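Local structure of XPF endonuclease (Aeropyrum pernix, 2BGW) at residues A[165-170]-A[211-216]; A[43-48]-A[128-133]. The protein probably acts as a structure-specific DNA endonuclease of the XPF family, binding branched or damaged DNA and cutting it with the help of magnesium. All blocks are in the same frame, centred on the assembly; numbering follows the deposited sequence.

Interaction 1: residues A[165-170]-A[211-216]; sequences QSFPGI and KKILMT. With nucleotides of chain C.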
loop_
_atom_site.group_PDB
_atom_site.type_symbol
_atom_site.label_atom_id
_atom_site.label_comp_id
_atom_site.label_asym_id
_atom_site.label_seq_id
_atom_site.Cartn_x
_atom_site.Cartn_y
_atom_site.Cartn_z
ATOM N N GLN A 165 5.566 -11.146 -10.314
ATOM C CA GLN A 165 5.400 -11.435 -8.848
ATOM C C GLN A 165 4.643 -12.749 -8.555
ATOM O O GLN A 165 4.862 -13.410 -7.522
ATOM C CB GLN A 165 4.698 -10.283 -8.113
ATOM C CG GLN A 165 5.584 -9.303 -7.288
ATOM C CD GLN A 165 5.382 -7.816 -7.738
ATOM O OE1 GLN A 165 4.398 -7.167 -7.372
ATOM N NE2 GLN A 165 6.305 -7.306 -8.567
ATOM N N SER A 166 3.772 -13.123 -9.484
ATOM C CA SER A 166 2.989 -14.330 -9.354
ATOM C C SER A 166 3.827 -15.615 -9.388
ATOM O O SER A 166 3.337 -16.676 -9.054
ATOM C CB SER A 166 1.875 -14.360 -10.406
ATOM O OG SER A 166 2.402 -14.534 -11.716
ATOM N N PHE A 167 5.089 -15.522 -9.784
ATOM C CA PHE A 167 5.977 -16.676 -9.759
ATOM C C PHE A 167 6.481 -16.938 -8.352
ATOM O O PHE A 167 6.626 -16.003 -7.536
ATOM C CB PHE A 167 7.173 -16.457 -10.678
ATOM C CG PHE A 167 6.893 -16.737 -12.143
ATOM C CD1 PHE A 167 6.132 -15.845 -12.919
ATOM C CD2 PHE A 167 7.414 -17.874 -12.758
ATOM C CE1 PHE A 167 5.879 -16.092 -14.272
ATOM C CE2 PHE A 167 7.176 -18.132 -14.120
ATOM C CZ PHE A 167 6.410 -17.239 -14.870
ATOM N N PRO A 168 6.751 -18.218 -8.046
ATOM C CA PRO A 168 7.384 -18.560 -6.786
ATOM C C PRO A 168 8.776 -17.955 -6.793
ATOM O O PRO A 168 9.345 -17.827 -7.861
ATOM C CB PRO A 168 7.478 -20.079 -6.860
ATOM C CG PRO A 168 6.441 -20.470 -7.850
ATOM C CD PRO A 168 6.493 -19.418 -8.859
ATOM N N GLY A 169 9.305 -17.570 -5.635
ATOM C CA GLY A 169 10.630 -16.963 -5.549
ATOM C C GLY A 169 10.674 -15.529 -6.054
ATOM O O GLY A 169 11.515 -14.741 -5.628
ATOM N N ILE A 170 9.777 -15.173 -6.966
ATOM C CA ILE A 170 9.765 -13.817 -7.504
ATOM C C ILE A 170 8.837 -12.849 -6.731
ATOM O O ILE A 170 7.585 -12.940 -6.809
ATOM C CB ILE A 170 9.424 -13.812 -8.998
ATOM C CG1 ILE A 170 10.420 -14.691 -9.755
ATOM C CG2 ILE A 170 9.425 -12.390 -9.533
ATOM C CD1 ILE A 170 10.146 -14.755 -11.259
ATOM N N LYS A 211 11.850 -22.051 -14.828
ATOM C CA LYS A 211 11.969 -22.742 -16.098
ATOM C C LYS A 211 10.960 -23.882 -16.154
ATOM O O LYS A 211 10.141 -23.913 -17.068
ATOM C CB LYS A 211 13.400 -23.235 -16.322
ATOM C CG LYS A 211 14.366 -22.145 -16.808
ATOM C CD LYS A 211 14.567 -22.053 -18.378
ATOM C CE LYS A 211 13.334 -22.402 -19.228
ATOM N NZ LYS A 211 13.199 -21.488 -20.370
ATOM N N LYS A 212 10.978 -24.770 -15.153
ATOM C CA LYS A 212 10.077 -25.916 -15.148
ATOM C C LYS A 212 8.652 -25.424 -15.334
ATOM O O LYS A 212 7.908 -26.022 -16.104
ATOM C CB LYS A 212 10.224 -26.807 -13.904
ATOM N N ILE A 213 8.274 -24.315 -14.694
ATOM C CA ILE A 213 6.909 -23.790 -14.887
ATOM C C ILE A 213 6.652 -23.273 -16.313
ATOM O O ILE A 213 5.576 -23.468 -16.874
ATOM C CB ILE A 213 6.563 -22.695 -13.890
ATOM C CG1 ILE A 213 6.353 -23.293 -12.514
ATOM C CG2 ILE A 213 5.282 -21.983 -14.316
ATOM C CD1 ILE A 213 6.507 -22.288 -11.407
ATOM N N LEU A 214 7.650 -22.618 -16.883
ATOM C CA LEU A 214 7.517 -22.015 -18.174
ATOM C C LEU A 214 7.345 -23.060 -19.254
ATOM O O LEU A 214 6.738 -22.785 -20.290
ATOM C CB LEU A 214 8.760 -21.193 -18.460
ATOM C CG LEU A 214 8.851 -19.845 -17.755
ATOM C CD1 LEU A 214 10.252 -19.299 -17.833
ATOM C CD2 LEU A 214 7.841 -18.866 -18.363
ATOM N N MET A 215 7.860 -24.265 -18.998
ATOM C CA MET A 215 8.030 -25.297 -20.042
ATOM C C MET A 215 7.227 -26.576 -19.880
ATOM O O MET A 215 6.855 -27.182 -20.872
ATOM C CB MET A 215 9.491 -25.683 -20.189
ATOM C CG MET A 215 10.409 -24.502 -20.343
ATOM S SD MET A 215 11.796 -24.847 -21.440
ATOM C CE MET A 215 10.950 -25.162 -23.032
ATOM N N THR A 216 6.965 -27.013 -18.660
ATOM C CA THR A 216 6.257 -28.272 -18.489
ATOM C C THR A 216 4.870 -28.280 -19.160
ATOM O O THR A 216 3.999 -27.537 -18.766
ATOM C CB THR A 216 6.189 -28.677 -17.020
ATOM O OG1 THR A 216 7.497 -29.078 -16.590
ATOM C CG2 THR A 216 5.245 -29.841 -16.847
ATOM P P DG C 14 7.256 -15.529 -3.288
ATOM O OP1 DG C 14 7.354 -16.997 -3.457
ATOM O OP2 DG C 14 6.838 -14.699 -4.469
ATOM O "O5'" DG C 14 6.316 -15.309 -2.028
ATOM C "C5'" DG C 14 6.692 -15.935 -0.811
ATOM C "C4'" DG C 14 5.663 -15.675 0.272
ATOM O "O4'" DG C 14 6.081 -14.504 1.031
ATOM C "C3'" DG C 14 4.246 -15.393 -0.206
ATOM O "O3'" DG C 14 3.373 -16.048 0.715
ATOM C "C2'" DG C 14 4.176 -13.851 -0.197
ATOM C "C1'" DG C 14 5.041 -13.531 1.026
ATOM N N9 DG C 14 5.653 -12.200 1.170
ATOM C C8 DG C 14 5.942 -11.275 0.205
ATOM N N7 DG C 14 6.481 -10.176 0.674
ATOM C C5 DG C 14 6.563 -10.380 2.040
ATOM C C6 DG C 14 7.057 -9.544 3.085
ATOM O O6 DG C 14 7.548 -8.403 3.041
ATOM N N1 DG C 14 6.947 -10.125 4.340
ATOM C C2 DG C 14 6.426 -11.357 4.563
ATOM N N2 DG C 14 6.435 -11.705 5.849
ATOM N N3 DG C 14 5.955 -12.160 3.612
ATOM C C4 DG C 14 6.053 -11.617 2.365
ATOM P P DT C 13 11.809 -10.252 -3.676
ATOM O OP1 DT C 13 11.774 -10.426 -5.151
ATOM O OP2 DT C 13 11.295 -8.981 -3.129
ATOM O "O5'" DT C 13 11.090 -11.468 -2.911
ATOM C "C5'" DT C 13 11.452 -12.843 -3.112
ATOM C "C4'" DT C 13 10.551 -13.780 -2.308
ATOM O "O4'" DT C 13 10.575 -13.523 -0.865
ATOM C "C3'" DT C 13 9.082 -13.718 -2.685
ATOM O "O3'" DT C 13 8.646 -15.054 -2.647
ATOM C "C2'" DT C 13 8.469 -12.792 -1.611
ATOM C "C1'" DT C 13 9.290 -13.128 -0.365
ATOM N N1 DT C 13 9.588 -12.086 0.721
ATOM C C2 DT C 13 9.458 -12.404 2.071
ATOM O O2 DT C 13 9.066 -13.466 2.497
ATOM N N3 DT C 13 9.790 -11.431 2.968
ATOM C C4 DT C 13 10.268 -10.177 2.693
ATOM O O4 DT C 13 10.547 -9.388 3.600
ATOM C C5 DT C 13 10.390 -9.871 1.285
ATOM C C7 DT C 13 10.572 -8.453 0.841
ATOM C C6 DT C 13 10.060 -10.830 0.391
#
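The first hairpin of a helix-hairpin-helix domain, residues 165-170 between helices 155-165 and 172-182, rests through Phe167 and Pro168 on the end of the domain's last helix, where Ile213 and Leu214 meet it. The end of Ile213 meets the Pro168 ring: CD of Pro168 lies 3.8 Å from CD1 of Ile213. The Phe167 ring is approached at its edge, near the ring plane, by Leu214, whose CD2 is 4.1 Å from CZ of Phe167; these two side chains cross at about a right angle. Ile213 uses both of its branches. With CG1 anti to the carbonyl carbon (chi1 -72°), its longer arm ends at the proline, while CG2 of Ile213 lies 4.3 Å from CE2 of Phe167.

The hairpin carries the sequence Phe-Pro-Gly-Ile, the form of turn with which helix-hairpin-helix motifs grip a DNA backbone. N of Gly169 donates a hydrogen bond to OP1 of DG14 of chain C, 3.0 Å away, with an N-H...O angle of 149°. Glycine suits this position because its phi is positive, 74°, a value that residues with a side chain adopt less readily. Proline and phenylalanine, just before it, turn greasy surfaces to the helix, and the Phe167 side chain also packs on Ile210. At the helix end, Lys212 O accepts from Thr216 N and Thr216 OG1, which arrive from opposite faces of the carbonyl plane. Ile163 and Trp159 of the second subunit pack against Phe167 and Pro168 respectively.

Interaction 2: residues A[43-48]-A[128-133]; sequences YLVSDS and LVIESL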
loop_
_atom_site.group_PDB
_atom_site.type_symbol
_atom_site.label_atom_id
_atom_site.label_comp_id
_atom_site.label_asym_id
_atom_site.label_seq_id
_atom_site.Cartn_x
_atom_site.Cartn_y
_atom_site.Cartn_z
ATOM N N TYR A 43 -5.135 4.180 -6.900
ATOM C CA TYR A 43 -4.252 5.203 -7.409
ATOM C C TYR A 43 -2.820 4.738 -7.381
ATOM O O TYR A 43 -2.328 4.349 -6.334
ATOM C CB TYR A 43 -4.390 6.484 -6.596
ATOM C CG TYR A 43 -5.711 7.129 -6.763
ATOM C CD1 TYR A 43 -6.770 6.791 -5.931
ATOM C CD2 TYR A 43 -5.927 8.054 -7.755
ATOM C CE1 TYR A 43 -8.014 7.368 -6.074
ATOM C CE2 TYR A 43 -7.161 8.647 -7.910
ATOM C CZ TYR A 43 -8.199 8.288 -7.062
ATOM O OH TYR A 43 -9.434 8.847 -7.198
ATOM N N LEU A 44 -2.166 4.779 -8.537
ATOM C CA LEU A 44 -0.736 4.568 -8.607
ATOM C C LEU A 44 -0.001 5.912 -8.456
ATOM O O LEU A 44 -0.078 6.797 -9.311
ATOM C CB LEU A 44 -0.353 3.838 -9.908
ATOM C CG LEU A 44 1.147 3.523 -10.021
ATOM C CD1 LEU A 44 1.587 2.390 -9.104
ATOM C CD2 LEU A 44 1.547 3.248 -11.423
ATOM N N VAL A 45 0.750 6.047 -7.383
ATOM C CA VAL A 45 1.326 7.327 -7.010
ATOM C C VAL A 45 2.800 7.520 -7.430
ATOM O O VAL A 45 3.180 8.571 -7.900
ATOM C CB VAL A 45 1.122 7.544 -5.503
ATOM C CG1 VAL A 45 1.958 8.682 -4.999
ATOM C CG2 VAL A 45 -0.316 7.807 -5.257
ATOM N N SER A 46 3.629 6.516 -7.246
ATOM C CA SER A 46 5.000 6.584 -7.657
ATOM C C SER A 46 5.269 5.131 -7.950
ATOM O O SER A 46 4.359 4.321 -7.818
ATOM C CB SER A 46 5.864 7.120 -6.518
ATOM O OG SER A 46 6.200 6.120 -5.568
ATOM N N ASP A 47 6.489 4.763 -8.343
ATOM C CA ASP A 47 6.721 3.369 -8.771
ATOM C C ASP A 47 6.486 2.353 -7.654
ATOM O O ASP A 47 6.271 1.180 -7.912
ATOM C CB ASP A 47 8.081 3.140 -9.466
ATOM C CG ASP A 47 8.157 1.731 -10.151
ATOM O OD1 ASP A 47 7.482 1.523 -11.214
ATOM O OD2 ASP A 47 8.852 0.813 -9.598
ATOM N N SER A 48 6.489 2.806 -6.415
ATOM C CA SER A 48 6.401 1.872 -5.308
ATOM C C SER A 48 5.423 2.305 -4.223
ATOM O O SER A 48 5.482 1.796 -3.095
ATOM C CB SER A 48 7.783 1.715 -4.712
ATOM O OG SER A 48 8.373 2.996 -4.636
ATOM N N LEU A 128 -6.206 15.827 -1.832
ATOM C CA LEU A 128 -5.037 16.517 -1.320
ATOM C C LEU A 128 -3.931 15.554 -0.877
ATOM O O LEU A 128 -2.760 15.760 -1.185
ATOM C CB LEU A 128 -5.418 17.486 -0.200
ATOM C CG LEU A 128 -6.274 18.652 -0.709
ATOM C CD1 LEU A 128 -7.144 19.240 0.388
ATOM C CD2 LEU A 128 -5.398 19.718 -1.336
ATOM N N VAL A 129 -4.304 14.501 -0.168
ATOM C CA VAL A 129 -3.338 13.559 0.365
ATOM C C VAL A 129 -2.658 12.847 -0.786
ATOM O O VAL A 129 -1.441 12.639 -0.779
ATOM C CB VAL A 129 -4.042 12.543 1.291
ATOM C CG1 VAL A 129 -3.105 11.470 1.785
ATOM C CG2 VAL A 129 -4.609 13.270 2.457
ATOM N N ILE A 130 -3.439 12.474 -1.793
ATOM C CA ILE A 130 -2.850 11.790 -2.943
ATOM C C ILE A 130 -1.866 12.740 -3.609
ATOM O O ILE A 130 -0.746 12.367 -3.917
ATOM C CB ILE A 130 -3.900 11.305 -3.968
ATOM C CG1 ILE A 130 -4.692 10.121 -3.396
ATOM C CG2 ILE A 130 -3.195 10.900 -5.278
ATOM C CD1 ILE A 130 -5.965 9.827 -4.139
ATOM N N GLU A 131 -2.292 13.982 -3.806
ATOM C CA GLU A 131 -1.469 14.957 -4.506
ATOM C C GLU A 131 -0.154 15.248 -3.768
ATOM O O GLU A 131 0.871 15.442 -4.387
ATOM C CB GLU A 131 -2.289 16.217 -4.731
ATOM C CG GLU A 131 -1.635 17.236 -5.575
ATOM C CD GLU A 131 -1.070 18.339 -4.772
ATOM O OE1 GLU A 131 -1.670 18.672 -3.761
ATOM O OE2 GLU A 131 -0.030 18.898 -5.136
ATOM N N SER A 132 -0.192 15.242 -2.444
ATOM C CA SER A 132 0.974 15.532 -1.647
ATOM C C SER A 132 1.956 14.374 -1.684
ATOM O O SER A 132 3.158 14.575 -1.757
ATOM C CB SER A 132 0.541 15.826 -0.211
ATOM O OG SER A 132 0.108 17.170 -0.068
ATOM N N LEU A 133 1.422 13.156 -1.627
ATOM C CA LEU A 133 2.197 11.953 -1.735
ATOM C C LEU A 133 2.914 11.878 -3.084
ATOM O O LEU A 133 4.121 11.628 -3.139
ATOM C CB LEU A 133 1.295 10.758 -1.553
ATOM C CG LEU A 133 0.858 10.429 -0.138
ATOM C CD1 LEU A 133 -0.247 9.410 -0.225
ATOM C CD2 LEU A 133 1.996 9.918 0.776
#
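Tyr43 lays one face of its ring against the end of Ile130, whose CD1 methyl stands almost over the middle of the ring. This is a CH-pi contact: CD1 of Ile130 is 3.6 Å from the centroid of the Tyr43 ring, only 11° off the ring normal. The two side chains cross at about a right angle, and the six ring carbons of Tyr43 all lie 3.6 to 4.1 Å from CD1 of Ile130. Ile130 gets there with CG1 anti to its carbonyl carbon (chi1 -71°), which leaves CG2 of Ile130 for Val45, 4.2 Å away from CG2 of Val45. The other methyl turns to the next turn of the helix: CG1 of Val45 lies 3.8 Å from C of Leu133 and 4.1 Å from CB of Leu133. Branched valine thus touches two helix residues from one short side chain, as suits a strand close to a helix.

The tyrosine's hydroxyl is hydrogen-bonded to Glu17, while its side chain also touches Val22, Pro23 and Leu26 of helix 22-28. Cut back to alanine, this position would probably leave the Ile130 methyl without its aromatic face and Glu17 without its hydroxyl partner, and open a gap between strand and helix. Ile130 also packs on Ile85 and Leu133 on Phe83, both of strand 81-87.

Strand 43-46 and helix 128-133 run at 32° to each other, their axes 8.9 Å apart at closest approach. Tyr43 directly follows Asp42, a magnesium ligand, and the nearest atom of its side chain is about 7 Å from the bound magnesium. A helix packed by aliphatic and aromatic side chains on a mixed central sheet, with the metal site close by, is the alpha/beta architecture of the PD-(D/E)XK nucleases, here in the ERCC4 nuclease domain.

The two contacts lie in different domains, with centres about 31 Å apart and on opposite sides of the chain's centre. Both are buried and apolar across their segments, yet they join different elements. Interaction 2 sets a helix on a strand of the nuclease sheet, near the chain's centre and close to the magnesium site. Interaction 1 sets a loop on a helix in an all-helical domain, and there the loop turns its backbone to a DNA phosphate. An aromatic ring serves in each, taking a methyl over its face in interaction 2 and at its edge in interaction 1. The second subunit touches both.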